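Local atomic coordinates of octaprenyl-diphosphate synthase (PDB entry 4JXN), a protein that probably makes all-trans-octaprenyl diphosphate, the side-chain precursor of isoprenoid quinones, by adding five isopentenyl diphosphate units to farnesyl diphosphate in a magnesium-dependent reaction. Residues P59-A64 with A187-G192; D13-Y18 with D320-L325; D239-R244 with V266-K271. One frame throughout, in Å; residues are numbered along the deposited sequence.

Contact 1: residues P59-A64 with A187-G192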
loop_
_atom_site.group_PDB
_atom_site.type_symbol
_atom_site.label_atom_id
_atom_site.label_comp_id
_atom_site.label_asym_id
_atom_site.label_seq_id
_atom_site.Cartn_x
_atom_site.Cartn_y
_atom_site.Cartn_z
ATOM N N PRO A 59 2.097 4.745 -18.044
ATOM C CA PRO A 59 1.819 6.172 -17.919
ATOM C C PRO A 59 1.501 6.820 -19.257
ATOM O O PRO A 59 0.727 7.790 -19.294
ATOM C CB PRO A 59 3.113 6.743 -17.310
ATOM C CG PRO A 59 4.148 5.731 -17.601
ATOM C CD PRO A 59 3.420 4.417 -17.496
ATOM N N MET A 60 2.096 6.288 -20.332
ATOM C CA MET A 60 1.791 6.729 -21.708
ATOM C C MET A 60 0.319 6.567 -22.075
ATOM O O MET A 60 -0.248 7.396 -22.798
ATOM C CB MET A 60 2.622 5.956 -22.748
ATOM C CG MET A 60 3.969 6.583 -23.124
ATOM S SD MET A 60 4.641 6.023 -24.718
ATOM C CE MET A 60 5.063 4.316 -24.371
ATOM N N LEU A 61 -0.286 5.478 -21.620
ATOM C CA LEU A 61 -1.708 5.235 -21.873
ATOM C C LEU A 61 -2.596 6.353 -21.338
ATOM O O LEU A 61 -3.564 6.755 -21.990
ATOM C CB LEU A 61 -2.144 3.900 -21.283
ATOM C CG LEU A 61 -1.650 2.675 -22.058
ATOM C CD1 LEU A 61 -2.050 1.407 -21.328
ATOM C CD2 LEU A 61 -2.167 2.675 -23.499
ATOM N N THR A 62 -2.244 6.857 -20.161
ATOM C CA THR A 62 -3.024 7.885 -19.481
ATOM C C THR A 62 -2.939 9.195 -20.233
ATOM O O THR A 62 -3.962 9.849 -20.478
ATOM C CB THR A 62 -2.561 8.051 -18.007
ATOM O OG1 THR A 62 -2.778 6.812 -17.309
ATOM C CG2 THR A 62 -3.331 9.183 -17.301
ATOM N N LEU A 63 -1.725 9.567 -20.624
ATOM C CA LEU A 63 -1.507 10.822 -21.357
ATOM C C LEU A 63 -2.147 10.748 -22.722
ATOM O O LEU A 63 -2.811 11.693 -23.197
ATOM C CB LEU A 63 -0.020 11.081 -21.532
ATOM C CG LEU A 63 0.791 11.244 -20.245
ATOM C CD1 LEU A 63 2.276 11.020 -20.508
ATOM C CD2 LEU A 63 0.515 12.616 -19.648
ATOM N N ALA A 64 -1.941 9.607 -23.365
ATOM C CA ALA A 64 -2.501 9.410 -24.685
ATOM C C ALA A 64 -4.008 9.553 -24.618
ATOM O O ALA A 64 -4.611 10.203 -25.470
ATOM C CB ALA A 64 -2.122 8.061 -25.220
ATOM N N ALA A 187 -7.303 0.996 -16.235
ATOM C CA ALA A 187 -7.480 2.147 -15.353
ATOM C C ALA A 187 -6.715 3.336 -15.884
ATOM O O ALA A 187 -7.235 4.448 -15.885
ATOM C CB ALA A 187 -7.017 1.826 -13.947
ATOM N N ALA A 188 -5.481 3.100 -16.332
ATOM C CA ALA A 188 -4.658 4.172 -16.927
ATOM C C ALA A 188 -5.356 4.916 -18.076
ATOM O O ALA A 188 -5.299 6.139 -18.165
ATOM C CB ALA A 188 -3.326 3.624 -17.396
ATOM N N THR A 189 -6.001 4.159 -18.950
ATOM C CA THR A 189 -6.650 4.696 -20.128
ATOM C C THR A 189 -7.950 5.341 -19.730
ATOM O O THR A 189 -8.277 6.435 -20.191
ATOM C CB THR A 189 -6.954 3.583 -21.154
ATOM O OG1 THR A 189 -7.634 2.497 -20.510
ATOM C CG2 THR A 189 -5.691 3.072 -21.754
ATOM N N GLU A 190 -8.689 4.650 -18.861
ATOM C CA GLU A 190 -9.963 5.146 -18.383
ATOM C C GLU A 190 -9.837 6.466 -17.624
ATOM O O GLU A 190 -10.594 7.391 -17.900
ATOM C CB GLU A 190 -10.671 4.093 -17.525
ATOM C CG GLU A 190 -12.169 4.313 -17.385
ATOM C CD GLU A 190 -12.825 3.411 -16.349
ATOM O OE1 GLU A 190 -12.121 2.846 -15.488
ATOM O OE2 GLU A 190 -14.067 3.280 -16.398
ATOM N N VAL A 191 -8.898 6.578 -16.684
ATOM C CA VAL A 191 -8.739 7.864 -15.976
ATOM C C VAL A 191 -8.321 9.007 -16.897
ATOM O O VAL A 191 -8.676 10.163 -16.649
ATOM C CB VAL A 191 -7.770 7.812 -14.776
ATOM C CG1 VAL A 191 -8.313 6.879 -13.700
ATOM C CG2 VAL A 191 -6.351 7.456 -15.207
ATOM N N GLY A 192 -7.569 8.694 -17.947
ATOM C CA GLY A 192 -7.197 9.704 -18.931
ATOM C C GLY A 192 -8.416 10.286 -19.629
ATOM O O GLY A 192 -8.457 11.466 -19.964
#
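Thr62 and Ala188 make the one polar link here: Thr62 OG1 donates to Ala188 O at 2.7 Å. The hydroxyl is anti to its own carbonyl carbon, beside the backbone N (chi1 -62°), and it comes to Ala188 O well to one side of the C=O direction (C=O...OG1 105°) and tilted out of the carbonyl plane. Ala188 O also receives a weak bond from Gly192 N within its helix, and Thr62 CA comes within 3.2 Å of Ala188 O in a CA-H...O contact.

A second CA-H...O contact joins Gly192 CA to Thr62 O at 3.6 Å. With only hydrogen on this side of Gly192, the backbones approach closely: Thr62 and Gly192 are the CA pair nearest each other, and the segment axes come within 7.2 Å, crossing at -22°. The pair joins helices 57-68 and 170-196 inside the all-helical fold of the trans-prenyltransferases.

The apolar contacts flank these backbone approaches. Thr189 CG2 lies alongside the Leu61 side chain, 3.7 Å from Leu61 CB, while Ala188 CB is 4.1 Å from the same Leu61 CB. Thr189 OG1 is satisfied within the fold by Leu206 O, among others. At the other flank Thr62 CG2 meets Val191 CG2 at 4.1 Å. Helix 75-94 packs on Thr62, helix 139-162 on Val191, and helix 200-224 on Leu61.

Contact 2: residues D13-Y18 with D320-L325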
loop_
_atom_site.group_PDB
_atom_site.type_symbol
_atom_site.label_atom_id
_atom_site.label_comp_id
_atom_site.label_asym_id
_atom_site.label_seq_id
_atom_site.Cartn_x
_atom_site.Cartn_y
_atom_site.Cartn_z
ATOM N N ASP A 13 7.509 4.983 -32.604
ATOM C CA ASP A 13 8.258 6.221 -32.337
ATOM C C ASP A 13 7.378 7.485 -32.358
ATOM O O ASP A 13 7.646 8.438 -31.625
ATOM C CB ASP A 13 9.390 6.396 -33.367
ATOM C CG ASP A 13 10.539 5.421 -33.160
ATOM O OD1 ASP A 13 11.162 5.459 -32.079
ATOM O OD2 ASP A 13 10.838 4.630 -34.086
ATOM N N ARG A 14 6.350 7.495 -33.211
ATOM C CA ARG A 14 5.481 8.681 -33.383
ATOM C C ARG A 14 4.673 8.977 -32.126
ATOM O O ARG A 14 4.489 10.133 -31.749
ATOM C CB ARG A 14 4.549 8.492 -34.583
ATOM C CG ARG A 14 5.137 8.997 -35.893
ATOM C CD ARG A 14 4.929 8.055 -37.068
ATOM N NE ARG A 14 3.589 7.476 -37.139
ATOM C CZ ARG A 14 3.203 6.613 -38.077
ATOM N NH1 ARG A 14 1.968 6.117 -38.064
ATOM N NH2 ARG A 14 4.051 6.233 -39.027
ATOM N N MET A 15 4.203 7.916 -31.481
ATOM C CA MET A 15 3.518 8.029 -30.208
ATOM C C MET A 15 4.445 8.642 -29.161
ATOM O O MET A 15 4.101 9.651 -28.552
ATOM C CB MET A 15 3.036 6.649 -29.755
ATOM C CG MET A 15 2.296 6.660 -28.434
ATOM S SD MET A 15 1.215 5.236 -28.229
ATOM C CE MET A 15 0.519 5.629 -26.625
ATOM N N ALA A 16 5.611 8.020 -28.968
ATOM C CA ALA A 16 6.663 8.518 -28.078
ATOM C C ALA A 16 6.963 10.006 -28.297
ATOM O O ALA A 16 6.967 10.794 -27.345
ATOM C CB ALA A 16 7.938 7.702 -28.282
ATOM N N ALA A 17 7.223 10.372 -29.553
ATOM C CA ALA A 17 7.569 11.753 -29.922
ATOM C C ALA A 17 6.418 12.728 -29.673
ATOM O O ALA A 17 6.635 13.883 -29.324
ATOM C CB ALA A 17 7.992 11.815 -31.384
ATOM N N TYR A 18 5.191 12.267 -29.857
ATOM C CA TYR A 18 4.029 13.109 -29.589
ATOM C C TYR A 18 3.885 13.345 -28.085
ATOM O O TYR A 18 3.583 14.448 -27.653
ATOM C CB TYR A 18 2.775 12.456 -30.151
ATOM C CG TYR A 18 1.499 13.219 -29.894
ATOM C CD1 TYR A 18 0.799 13.054 -28.705
ATOM C CD2 TYR A 18 0.978 14.086 -30.847
ATOM C CE1 TYR A 18 -0.373 13.746 -28.458
ATOM C CE2 TYR A 18 -0.200 14.783 -30.610
ATOM C CZ TYR A 18 -0.870 14.607 -29.412
ATOM O OH TYR A 18 -2.038 15.285 -29.153
ATOM N N ASP A 320 -4.844 6.745 -33.780
ATOM C CA ASP A 320 -4.003 5.972 -34.686
ATOM C C ASP A 320 -2.856 5.314 -33.918
ATOM O O ASP A 320 -2.564 4.141 -34.123
ATOM C CB ASP A 320 -3.416 6.881 -35.788
ATOM C CG ASP A 320 -4.479 7.459 -36.740
ATOM O OD1 ASP A 320 -5.647 7.015 -36.734
ATOM O OD2 ASP A 320 -4.126 8.370 -37.519
ATOM N N MET A 321 -2.207 6.094 -33.053
ATOM C CA MET A 321 -1.114 5.617 -32.210
ATOM C C MET A 321 -1.517 4.400 -31.387
ATOM O O MET A 321 -0.737 3.480 -31.214
ATOM C CB MET A 321 -0.680 6.734 -31.260
ATOM C CG MET A 321 0.067 7.862 -31.954
ATOM S SD MET A 321 0.162 9.359 -30.943
ATOM C CE MET A 321 0.722 10.567 -32.143
ATOM N N LEU A 322 -2.743 4.418 -30.879
ATOM C CA LEU A 322 -3.262 3.335 -30.039
ATOM C C LEU A 322 -3.568 2.058 -30.820
ATOM O O LEU A 322 -3.527 0.956 -30.260
ATOM C CB LEU A 322 -4.531 3.799 -29.330
ATOM C CG LEU A 322 -4.424 4.875 -28.231
ATOM C CD1 LEU A 322 -5.705 4.919 -27.425
ATOM C CD2 LEU A 322 -3.240 4.653 -27.304
ATOM N N VAL A 323 -3.909 2.226 -32.095
ATOM C CA VAL A 323 -4.105 1.116 -33.035
ATOM C C VAL A 323 -2.758 0.445 -33.306
ATOM O O VAL A 323 -2.606 -0.754 -33.084
ATOM C CB VAL A 323 -4.763 1.612 -34.349
ATOM C CG1 VAL A 323 -4.826 0.505 -35.391
ATOM C CG2 VAL A 323 -6.162 2.178 -34.080
ATOM N N ASP A 324 -1.781 1.241 -33.749
ATOM C CA ASP A 324 -0.404 0.787 -33.939
ATOM C C ASP A 324 0.150 0.087 -32.688
ATOM O O ASP A 324 0.868 -0.906 -32.793
ATOM C CB ASP A 324 0.509 1.969 -34.319
ATOM C CG ASP A 324 0.119 2.629 -35.645
ATOM O OD1 ASP A 324 -0.539 1.975 -36.481
ATOM O OD2 ASP A 324 0.474 3.811 -35.859
ATOM N N LEU A 325 -0.188 0.613 -31.514
ATOM C CA LEU A 325 0.255 0.036 -30.246
ATOM C C LEU A 325 -0.300 -1.362 -30.089
ATOM O O LEU A 325 0.377 -2.244 -29.572
ATOM C CB LEU A 325 -0.204 0.907 -29.065
ATOM C CG LEU A 325 0.249 0.485 -27.659
ATOM C CD1 LEU A 325 1.740 0.170 -27.574
ATOM C CD2 LEU A 325 -0.105 1.592 -26.679
#
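Met15 and Met321 interlock where the first modelled helix, 9-34, meets the last, 317-330, so that the two ends of the chain are packed together. The short segments run at 136° to each other, with axes 9.6 Å apart at closest approach; that wide spacing is filled by long, unbranched side chains. Each methionine reaches toward the base of the other: Met15 SD lies 3.9 Å from Met321 CB, and Met321 SD lies 3.7 Å from Met15 CA. The two side chains cross obliquely, both extended beyond CG.

Met15 has its CG anti to the backbone N (chi1 -180°). The methyl at the end of the chain enters an apolar patch, with Met15 CE 3.9 Å from Leu322 CD2 and 4.1 Å from Leu325 CD2. Helix 57-68 supplies another wall through Ala64, which touches both Met15 and Leu322, while Tyr209 and Leu213 of helix 200-224 pack on Leu325.

Met321 ends against Tyr18, and this is a Met-aromatic contact. The two side chains cross at about a right angle. Met321 SD sits 4.7 Å from the centroid of the Tyr18 ring, 32° off the ring normal, an oblique position rather than a centred one. Beyond it the methyl lies against Tyr18 CB and the root of the ring; the 3.4 Å between Met321 CE and Tyr18 CB is short, and its exact value uncertain.

At the exposed margin Arg14, its chain bent at chi2 and chi3, brings NH1 into a long salt bridge with Asp324 OD2, at 3.5 Å. The guanidinium and carboxylate planes are steeply inclined to each other, and the carboxylate oxygen approaches obliquely, which is consistent with an attraction chiefly between charges.

Contact 3: residues D239-R244 with V266-K271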
loop_
_atom_site.group_PDB
_atom_site.type_symbol
_atom_site.label_atom_id
_atom_site.label_comp_id
_atom_site.label_asym_id
_atom_site.label_seq_id
_atom_site.Cartn_x
_atom_site.Cartn_y
_atom_site.Cartn_z
ATOM N N ASP A 239 11.320 -20.241 -17.537
ATOM C CA ASP A 239 11.249 -19.592 -16.236
ATOM C C ASP A 239 9.938 -19.872 -15.509
ATOM O O ASP A 239 9.937 -20.287 -14.354
ATOM C CB ASP A 239 11.474 -18.085 -16.377
ATOM C CG ASP A 239 12.930 -17.736 -16.628
ATOM O OD1 ASP A 239 13.751 -18.668 -16.756
ATOM O OD2 ASP A 239 13.253 -16.535 -16.717
ATOM N N ASP A 240 8.828 -19.639 -16.191
ATOM C CA ASP A 240 7.488 -19.906 -15.647
ATOM C C ASP A 240 7.327 -21.378 -15.254
ATOM O O ASP A 240 6.647 -21.692 -14.264
ATOM C CB ASP A 240 6.397 -19.517 -16.656
ATOM C CG ASP A 240 6.170 -18.012 -16.728
ATOM O OD1 ASP A 240 6.005 -17.386 -15.659
ATOM O OD2 ASP A 240 6.140 -17.458 -17.851
ATOM N N PHE A 241 7.955 -22.260 -16.039
ATOM C CA PHE A 241 7.988 -23.707 -15.772
ATOM C C PHE A 241 8.713 -24.046 -14.460
ATOM O O PHE A 241 8.140 -24.718 -13.598
ATOM C CB PHE A 241 8.626 -24.452 -16.960
ATOM C CG PHE A 241 8.804 -25.931 -16.738
ATOM C CD1 PHE A 241 7.728 -26.729 -16.355
ATOM C CD2 PHE A 241 10.044 -26.533 -16.932
ATOM C CE1 PHE A 241 7.893 -28.090 -16.153
ATOM C CE2 PHE A 241 10.213 -27.895 -16.730
ATOM C CZ PHE A 241 9.135 -28.675 -16.345
ATOM N N ARG A 242 9.929 -23.546 -14.286
ATOM C CA ARG A 242 10.640 -23.744 -13.036
ATOM C C ARG A 242 9.886 -23.104 -11.879
ATOM O O ARG A 242 9.782 -23.698 -10.812
ATOM C CB ARG A 242 12.055 -23.197 -13.141
ATOM C CG ARG A 242 12.668 -23.480 -14.497
ATOM C CD ARG A 242 13.964 -22.727 -14.729
ATOM N NE ARG A 242 14.523 -22.961 -16.059
ATOM C CZ ARG A 242 14.989 -22.000 -16.851
ATOM N NH1 ARG A 242 14.956 -20.737 -16.456
ATOM N NH2 ARG A 242 15.482 -22.298 -18.044
ATOM N N GLU A 243 9.347 -21.907 -12.112
ATOM C CA GLU A 243 8.526 -21.171 -11.127
ATOM C C GLU A 243 7.215 -21.857 -10.742
ATOM O O GLU A 243 6.585 -21.462 -9.756
ATOM C CB GLU A 243 8.171 -19.766 -11.641
ATOM C CG GLU A 243 9.217 -18.690 -11.404
ATOM C CD GLU A 243 8.683 -17.301 -11.723
ATOM O OE1 GLU A 243 9.242 -16.633 -12.619
ATOM O OE2 GLU A 243 7.689 -16.884 -11.089
ATOM N N ARG A 244 6.777 -22.839 -11.533
ATOM C CA ARG A 244 5.558 -23.604 -11.233
ATOM C C ARG A 244 4.341 -22.673 -11.311
ATOM O O ARG A 244 3.323 -22.857 -10.632
ATOM C CB ARG A 244 5.676 -24.305 -9.868
ATOM C CG ARG A 244 6.974 -25.099 -9.698
ATOM C CD ARG A 244 7.312 -25.366 -8.238
ATOM N NE ARG A 244 6.268 -26.167 -7.607
ATOM C CZ ARG A 244 6.137 -26.369 -6.299
ATOM N NH1 ARG A 244 5.123 -27.116 -5.848
ATOM N NH2 ARG A 244 6.993 -25.824 -5.441
ATOM N N VAL A 266 1.610 -33.086 -12.525
ATOM C CA VAL A 266 1.453 -33.234 -11.068
ATOM C C VAL A 266 2.787 -33.153 -10.325
ATOM O O VAL A 266 2.862 -32.622 -9.216
ATOM C CB VAL A 266 0.783 -34.587 -10.731
ATOM C CG1 VAL A 266 0.805 -34.852 -9.230
ATOM C CG2 VAL A 266 -0.646 -34.645 -11.279
ATOM N N ARG A 267 3.837 -33.667 -10.957
ATOM C CA ARG A 267 5.154 -33.806 -10.339
ATOM C C ARG A 267 6.029 -32.552 -10.390
ATOM O O ARG A 267 6.688 -32.211 -9.404
ATOM C CB ARG A 267 5.898 -34.971 -11.019
ATOM C CG ARG A 267 7.337 -35.189 -10.560
ATOM C CD ARG A 267 7.894 -36.532 -11.038
ATOM N NE ARG A 267 8.137 -36.591 -12.484
ATOM C CZ ARG A 267 9.140 -35.974 -13.119
ATOM N NH1 ARG A 267 9.261 -36.096 -14.438
ATOM N NH2 ARG A 267 10.023 -35.224 -12.460
ATOM N N THR A 268 6.078 -31.901 -11.549
ATOM C CA THR A 268 7.003 -30.780 -11.795
ATOM C C THR A 268 6.431 -29.410 -11.391
ATOM O O THR A 268 7.150 -28.401 -11.385
ATOM C CB THR A 268 7.390 -30.714 -13.288
ATOM O OG1 THR A 268 6.203 -30.740 -14.093
ATOM C CG2 THR A 268 8.274 -31.892 -13.676
ATOM N N ILE A 269 5.137 -29.396 -11.070
ATOM C CA ILE A 269 4.395 -28.181 -10.746
ATOM C C ILE A 269 3.878 -28.276 -9.309
ATOM O O ILE A 269 4.260 -27.472 -8.457
ATOM C CB ILE A 269 3.206 -27.973 -11.722
ATOM C CG1 ILE A 269 3.686 -27.952 -13.182
ATOM C CG2 ILE A 269 2.439 -26.700 -11.389
ATOM C CD1 ILE A 269 4.680 -26.856 -13.511
ATOM N N GLU A 270 3.028 -29.262 -9.033
ATOM C CA GLU A 270 2.440 -29.400 -7.699
ATOM C C GLU A 270 3.397 -29.993 -6.659
ATOM O O GLU A 270 3.296 -29.666 -5.477
ATOM C CB GLU A 270 1.141 -30.195 -7.769
ATOM C CG GLU A 270 0.050 -29.455 -8.523
ATOM C CD GLU A 270 -1.309 -30.107 -8.377
ATOM O OE1 GLU A 270 -1.356 -31.305 -8.022
ATOM O OE2 GLU A 270 -2.326 -29.420 -8.621
ATOM N N LYS A 271 4.325 -30.843 -7.094
ATOM C CA LYS A 271 5.382 -31.356 -6.210
ATOM C C LYS A 271 6.695 -30.576 -6.341
ATOM O O LYS A 271 7.580 -30.698 -5.497
ATOM C CB LYS A 271 5.638 -32.838 -6.486
ATOM C CG LYS A 271 4.568 -33.765 -5.940
ATOM C CD LYS A 271 4.722 -33.976 -4.442
ATOM C CE LYS A 271 3.835 -35.107 -3.952
ATOM N NZ LYS A 271 2.406 -34.887 -4.310
#
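Two nitrogens of the Arg244 side chain converge on the backbone carbonyl oxygen of Ile269, reaching out from the Schellman motif that follows helix 239-242. Ile269 O accepts from NE and NH1 of Arg244, at 2.5 and 2.8 Å respectively. It lies in the guanidinium plane, at its edge; the N-H...O angles are 152° for NE and 134° for NH1. The NE distance is shorter than usual and its exact value doubtful. A positive group at the carbonyl end of helix 259-270 would probably interact favourably with the helix dipole.

Next to this pair of bonds is a layer around Phe241. Ile269 CD1, oblique to the ring, is 4.2 Å from Phe241 CD1, and the two side chains cross at about a right angle. Thr268 OG1 lies at the ring edge, 3.8 Å from Phe241 CE1. Leu279 and Ala282 of helix 278-288 also pack on Phe241.

Further out, the positive phi of Arg244 turns the chain out of the helix, with Arg244 N bonded back to Phe241 O. In the other segment, helix 259-270 widens into a pi-type turn, with a weak Lys271 N to Val266 O bond, and Thr268 OG1 is hydrogen-bonded to Phe264 O.

Overall arrangement
Contacts 1 and 2 are neighbours, their centres 14 Å apart, and they touch: Ala64 CB packs 3.9 Å from Met15 CE, and Leu61 CD2 lies 3.9 Å from Leu325 CD2. Helix 57-68 thus joins helix 170-196 on one side and the pair of terminal helices, 9-34 and 317-330, on another. Contact 3 lies across the centre of the chain, with its centre about 36 Å from that of contact 1 and 38 Å from that of contact 2. In sequence, contact 2 spans both others, and contact 1 closes before contact 3 opens. Contact 2 therefore brings the first and last helices together against helix 57-68, while contact 3 joins helices 239-242 and 259-270 without touching the others, its nearest atoms about 20 Å or more away.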